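Local coordinates for cyclopenase asqI (Emericella nidulans, PDB 5YY3), which converts cyclopenins into viridicatins with release of methyl isocyanate, a zinc-dependent ring contraction in the biosynthesis of the aspoquinolone mycotoxins, at residues G59-P64 with L116-L121; S55-I60 with D99-A104. All coordinates share one frame; numbering follows the deposited sequence.

Contact 1 of 2, residues G59-P64 with L116-L121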
loop_
_atom_site.group_PDB
_atom_site.type_symbol
_atom_site.label_atom_id
_atom_site.label_comp_id
_atom_site.label_asym_id
_atom_site.label_seq_id
_atom_site.Cartn_x
_atom_site.Cartn_y
_atom_site.Cartn_z
ATOM N N GLY A 59 39.772 -7.143 -25.700
ATOM C CA GLY A 59 40.658 -7.831 -24.782
ATOM C C GLY A 59 41.073 -6.962 -23.608
ATOM O O GLY A 59 41.116 -7.417 -22.468
ATOM N N ILE A 60 41.384 -5.703 -23.890
ATOM C CA ILE A 60 41.806 -4.767 -22.849
ATOM C C ILE A 60 40.645 -4.463 -21.892
ATOM O O ILE A 60 40.788 -4.576 -20.677
ATOM C CB ILE A 60 42.355 -3.447 -23.465
ATOM C CG1 ILE A 60 43.617 -3.734 -24.290
ATOM C CG2 ILE A 60 42.647 -2.419 -22.372
ATOM C CD1 ILE A 60 44.097 -2.568 -25.128
ATOM N N PHE A 61 39.490 -4.104 -22.447
ATOM C CA PHE A 61 38.307 -3.796 -21.639
ATOM C C PHE A 61 37.821 -4.967 -20.787
ATOM O O PHE A 61 37.074 -4.772 -19.825
ATOM C CB PHE A 61 37.179 -3.313 -22.542
ATOM C CG PHE A 61 37.219 -1.843 -22.801
ATOM C CD1 PHE A 61 38.123 -1.314 -23.705
ATOM C CD2 PHE A 61 36.367 -0.990 -22.130
ATOM C CE1 PHE A 61 38.171 0.049 -23.946
ATOM C CE2 PHE A 61 36.406 0.369 -22.359
ATOM C CZ PHE A 61 37.316 0.898 -23.272
ATOM N N ALA A 62 38.255 -6.177 -21.133
ATOM C CA ALA A 62 37.862 -7.370 -20.392
ATOM C C ALA A 62 38.806 -7.682 -19.227
ATOM O O ALA A 62 38.503 -8.532 -18.381
ATOM C CB ALA A 62 37.787 -8.565 -21.333
ATOM N N LEU A 63 39.950 -7.007 -19.183
ATOM C CA LEU A 63 40.969 -7.338 -18.197
ATOM C C LEU A 63 40.507 -7.143 -16.752
ATOM O O LEU A 63 40.126 -6.040 -16.358
ATOM C CB LEU A 63 42.225 -6.517 -18.452
ATOM C CG LEU A 63 43.054 -7.024 -19.630
ATOM C CD1 LEU A 63 44.277 -6.148 -19.834
ATOM C CD2 LEU A 63 43.457 -8.481 -19.391
ATOM N N PRO A 64 40.559 -8.221 -15.953
ATOM C CA PRO A 64 40.139 -8.206 -14.548
ATOM C C PRO A 64 41.167 -7.553 -13.621
ATOM O O PRO A 64 42.376 -7.714 -13.812
ATOM C CB PRO A 64 39.997 -9.695 -14.224
ATOM C CG PRO A 64 41.067 -10.336 -15.065
ATOM C CD PRO A 64 41.091 -9.538 -16.352
ATOM N N LEU A 116 41.515 1.470 -14.366
ATOM C CA LEU A 116 42.118 2.733 -14.746
ATOM C C LEU A 116 42.289 2.752 -16.260
ATOM O O LEU A 116 41.931 3.726 -16.920
ATOM C CB LEU A 116 43.459 2.936 -14.031
ATOM C CG LEU A 116 44.159 4.296 -14.149
ATOM C CD1 LEU A 116 45.183 4.444 -13.041
ATOM C CD2 LEU A 116 44.824 4.506 -15.526
ATOM N N MET A 117 42.833 1.666 -16.803
ATOM C CA MET A 117 43.058 1.575 -18.246
ATOM C C MET A 117 41.756 1.680 -19.037
ATOM O O MET A 117 41.720 2.331 -20.081
ATOM C CB MET A 117 43.772 0.271 -18.606
ATOM C CG MET A 117 44.164 0.193 -20.072
ATOM S SD MET A 117 45.153 1.625 -20.556
ATOM C CE MET A 117 44.548 1.872 -22.201
ATOM N N ARG A 118 40.688 1.049 -18.544
ATOM C CA ARG A 118 39.398 1.095 -19.246
ATOM C C ARG A 118 38.898 2.512 -19.407
ATOM O O ARG A 118 38.451 2.890 -20.485
ATOM C CB ARG A 118 38.342 0.256 -18.524
ATOM C CG ARG A 118 38.256 -1.131 -19.069
ATOM C CD ARG A 118 37.244 -1.970 -18.337
ATOM N NE ARG A 118 37.910 -3.110 -17.732
ATOM C CZ ARG A 118 38.120 -3.194 -16.439
ATOM N NH1 ARG A 118 37.678 -2.220 -15.662
ATOM N NH2 ARG A 118 38.737 -4.240 -15.925
ATOM N N ASP A 119 39.002 3.298 -18.339
ATOM C CA ASP A 119 38.626 4.702 -18.385
ATOM C C ASP A 119 39.528 5.478 -19.341
ATOM O O ASP A 119 39.056 6.301 -20.128
ATOM C CB ASP A 119 38.682 5.320 -16.990
ATOM C CG ASP A 119 37.398 5.111 -16.210
ATOM O OD1 ASP A 119 36.350 4.898 -16.860
ATOM O OD2 ASP A 119 37.427 5.179 -14.953
ATOM N N ALA A 120 40.828 5.207 -19.274
ATOM C CA ALA A 120 41.807 5.923 -20.088
ATOM C C ALA A 120 41.620 5.589 -21.565
ATOM O O ALA A 120 41.615 6.472 -22.425
ATOM C CB ALA A 120 43.242 5.587 -19.623
ATOM N N LEU A 121 41.445 4.305 -21.845
ATOM C CA LEU A 121 41.299 3.829 -23.204
ATOM C C LEU A 121 39.990 4.307 -23.803
ATOM O O LEU A 121 39.917 4.606 -25.001
ATOM C CB LEU A 121 41.360 2.306 -23.244
ATOM C CG LEU A 121 41.365 1.720 -24.645
ATOM C CD1 LEU A 121 42.433 2.411 -25.479
ATOM C CD2 LEU A 121 41.602 0.227 -24.575
#
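R118 reaches from helix 114-127 to the backbone near the C-terminal end of helix 53-61 and in what follows it. Its guanidinium meets two carbonyls at its edge, near its own plane: NE donates to F61 O at 2.8 Å, a weak bond bent to 125° at the hydrogen, and NH2 donates to L63 O, a pair modelled so close that its exact length is doubtful. The bend at chi3 (-119°) sets NE toward F61 O. Arginine suits the place because one planar group can serve both carbonyls while a third nitrogen, NH1, makes a salt bridge with E115, which probably balances its charge. The side chains of F61 and R118 slide past each other in opposite directions, and the arginine's apolar stem lies against the ring, CG standing 3.6 Å from F61 CD2. Across the ring from CD2, F61 CE1 is approached obliquely by L121 CD2 at 3.5 Å. With CG anti to the backbone N (chi1 -174°), L121 brings CG itself to 3.7 Å from F61 CE1; its CD2 also touches I60 CG2 at 3.6 Å. I60 CG2 finally rests on M117 CG, 3.8 Å away. This apolar packing beside a carbonyl-binding arginine joins helix 53-61 to helix 114-127 of the helical, metal-binding part of the hemocyanin and tyrosinase family fold; F61 lies about 11 Å, between side chains, from zinc ligand H190.

Contact 2 of 2, residues S55-I60 with D99-A104; sequences SDVRGI and DGISKA
I101 projects from helix 97-109 onto helix 53-61, where D56, V57 and I60 receive it. Beta-branching lets it work in two directions at once. With CG2 anti to the backbone N (CG1 at chi1 -60°), that methyl comes 3.8 Å from D56 CB, while CD1, at the end of the longer branch, meets V57 CG2 at 3.9 Å, the two side chains crossing at about a right angle. I60 adds the next touch along the helix: its CD1 sits 4.1 Å from I101 CG2 and equally far from A104 CB, so a single methyl bridges two residues one turn apart. The long isoleucine arms span the gap between segments 55-60 and 99-104, whose axes come no closer than 11.0 Å, and the small A104 presents just its CB to the tip of I60. D56 plays a double part. Its CB joins the apolar contact, whereas its carboxylate serves the partly exposed margin, where OD1 forms a salt bridge with K105, one residue beyond A104 on the same helix as I101. No hydrogen bond joins the segments, and the seam therefore rests on van der Waals packing apart from that neighbouring ion pair. These two segments run in roughly the same direction, 33° apart. Helix 114-127 packs against both helices, through M117, L121 and L125, and helix 77-92 lies against A104 through L90, while P139 of a loop touches V57.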
loop_
_atom_site.group_PDB
_atom_site.type_symbol
_atom_site.label_atom_id
_atom_site.label_comp_id
_atom_site.label_asym_id
_atom_site.label_seq_id
_atom_site.Cartn_x
_atom_site.Cartn_y
_atom_site.Cartn_z
ATOM N N SER A 55 39.724 -6.483 -31.587
ATOM C CA SER A 55 39.777 -7.537 -30.576
ATOM C C SER A 55 40.834 -7.249 -29.504
ATOM O O SER A 55 40.768 -7.784 -28.397
ATOM C CB SER A 55 40.029 -8.903 -31.234
ATOM O OG SER A 55 41.045 -8.810 -32.219
ATOM N N ASP A 56 41.802 -6.402 -29.834
ATOM C CA ASP A 56 42.735 -5.888 -28.836
ATOM C C ASP A 56 41.965 -5.046 -27.829
ATOM O O ASP A 56 42.148 -5.170 -26.620
ATOM C CB ASP A 56 43.832 -5.047 -29.489
ATOM C CG ASP A 56 44.987 -5.882 -29.984
ATOM O OD1 ASP A 56 45.174 -7.003 -29.462
ATOM O OD2 ASP A 56 45.725 -5.403 -30.876
ATOM N N VAL A 57 41.090 -4.192 -28.353
ATOM C CA VAL A 57 40.300 -3.288 -27.534
ATOM C C VAL A 57 39.363 -4.063 -26.608
ATOM O O VAL A 57 39.317 -3.784 -25.411
ATOM C CB VAL A 57 39.494 -2.302 -28.418
ATOM C CG1 VAL A 57 38.482 -1.520 -27.589
ATOM C CG2 VAL A 57 40.437 -1.355 -29.136
ATOM N N ARG A 58 38.630 -5.038 -27.155
ATOM C CA ARG A 58 37.776 -5.908 -26.338
ATOM C C ARG A 58 38.594 -6.677 -25.303
ATOM O O ARG A 58 38.164 -6.843 -24.162
ATOM C CB ARG A 58 36.989 -6.892 -27.213
ATOM C CG ARG A 58 35.879 -6.261 -28.040
ATOM C CD ARG A 58 35.299 -7.266 -29.034
ATOM N NE ARG A 58 35.598 -6.899 -30.419
ATOM C CZ ARG A 58 35.841 -7.773 -31.393
ATOM N NH1 ARG A 58 35.835 -9.075 -31.135
ATOM N NH2 ARG A 58 36.106 -7.346 -32.622
ATOM N N GLY A 59 39.772 -7.143 -25.700
ATOM C CA GLY A 59 40.658 -7.831 -24.782
ATOM C C GLY A 59 41.073 -6.962 -23.608
ATOM O O GLY A 59 41.116 -7.417 -22.468
ATOM N N ILE A 60 41.384 -5.703 -23.890
ATOM C CA ILE A 60 41.806 -4.767 -22.849
ATOM C C ILE A 60 40.645 -4.463 -21.892
ATOM O O ILE A 60 40.788 -4.576 -20.677
ATOM C CB ILE A 60 42.355 -3.447 -23.465
ATOM C CG1 ILE A 60 43.617 -3.734 -24.290
ATOM C CG2 ILE A 60 42.647 -2.419 -22.372
ATOM C CD1 ILE A 60 44.097 -2.568 -25.128
ATOM N N ASP A 99 49.194 2.703 -32.398
ATOM C CA ASP A 99 50.133 3.370 -31.501
ATOM C C ASP A 99 49.578 3.378 -30.065
ATOM O O ASP A 99 50.241 2.911 -29.136
ATOM C CB ASP A 99 50.440 4.796 -31.980
ATOM C CG ASP A 99 51.208 4.819 -33.295
ATOM O OD1 ASP A 99 52.089 3.951 -33.465
ATOM O OD2 ASP A 99 50.944 5.704 -34.149
ATOM N N GLY A 100 48.362 3.889 -29.888
ATOM C CA GLY A 100 47.754 3.958 -28.569
ATOM C C GLY A 100 47.634 2.585 -27.936
ATOM O O GLY A 100 47.889 2.402 -26.747
ATOM N N ILE A 101 47.265 1.602 -28.744
ATOM C CA ILE A 101 47.030 0.269 -28.220
ATOM C C ILE A 101 48.333 -0.418 -27.819
ATOM O O ILE A 101 48.359 -1.172 -26.845
ATOM C CB ILE A 101 46.258 -0.574 -29.234
ATOM C CG1 ILE A 101 44.930 0.107 -29.518
ATOM C CG2 ILE A 101 46.018 -1.976 -28.707
ATOM C CD1 ILE A 101 44.050 -0.675 -30.414
ATOM N N SER A 102 49.413 -0.130 -28.545
ATOM C CA SER A 102 50.742 -0.607 -28.163
ATOM C C SER A 102 51.154 -0.070 -26.794
ATOM O O SER A 102 51.588 -0.841 -25.930
ATOM C CB SER A 102 51.785 -0.212 -29.203
ATOM O OG SER A 102 51.660 -1.011 -30.364
ATOM N N LYS A 103 51.018 1.244 -26.608
ATOM C CA LYS A 103 51.314 1.891 -25.324
ATOM C C LYS A 103 50.474 1.255 -24.217
ATOM O O LYS A 103 50.973 0.941 -23.130
ATOM C CB LYS A 103 51.049 3.400 -25.396
ATOM C CG LYS A 103 51.689 4.216 -24.273
ATOM C CD LYS A 103 53.203 3.981 -24.205
ATOM C CE LYS A 103 53.924 4.952 -23.264
ATOM N NZ LYS A 103 54.008 4.464 -21.861
ATOM N N ALA A 104 49.195 1.050 -24.523
ATOM C CA ALA A 104 48.245 0.439 -23.602
ATOM C C ALA A 104 48.708 -0.944 -23.141
ATOM O O ALA A 104 48.792 -1.202 -21.935
ATOM C CB ALA A 104 46.872 0.350 -24.261
#

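In the fold
The modelled chain begins just before helix 53-61, and both contacts start from this helix, sharing G59 and I60. From there the chain runs through helix 77-92 to helix 97-109, where contact 2 closes a loop with 38 intervening residues. It then turns into helix 114-127, and contact 1 closes a second, longer loop with 51. Both loops start from the same stretch, and that of contact 1 runs on past the close of contact 2 to the next helix. At the far ends they meet directly, M117 CE lying 3.5 Å from A104 CB. Together they tie the first modelled helix to two consecutive helices, with helix 77-92 enclosed in both loops.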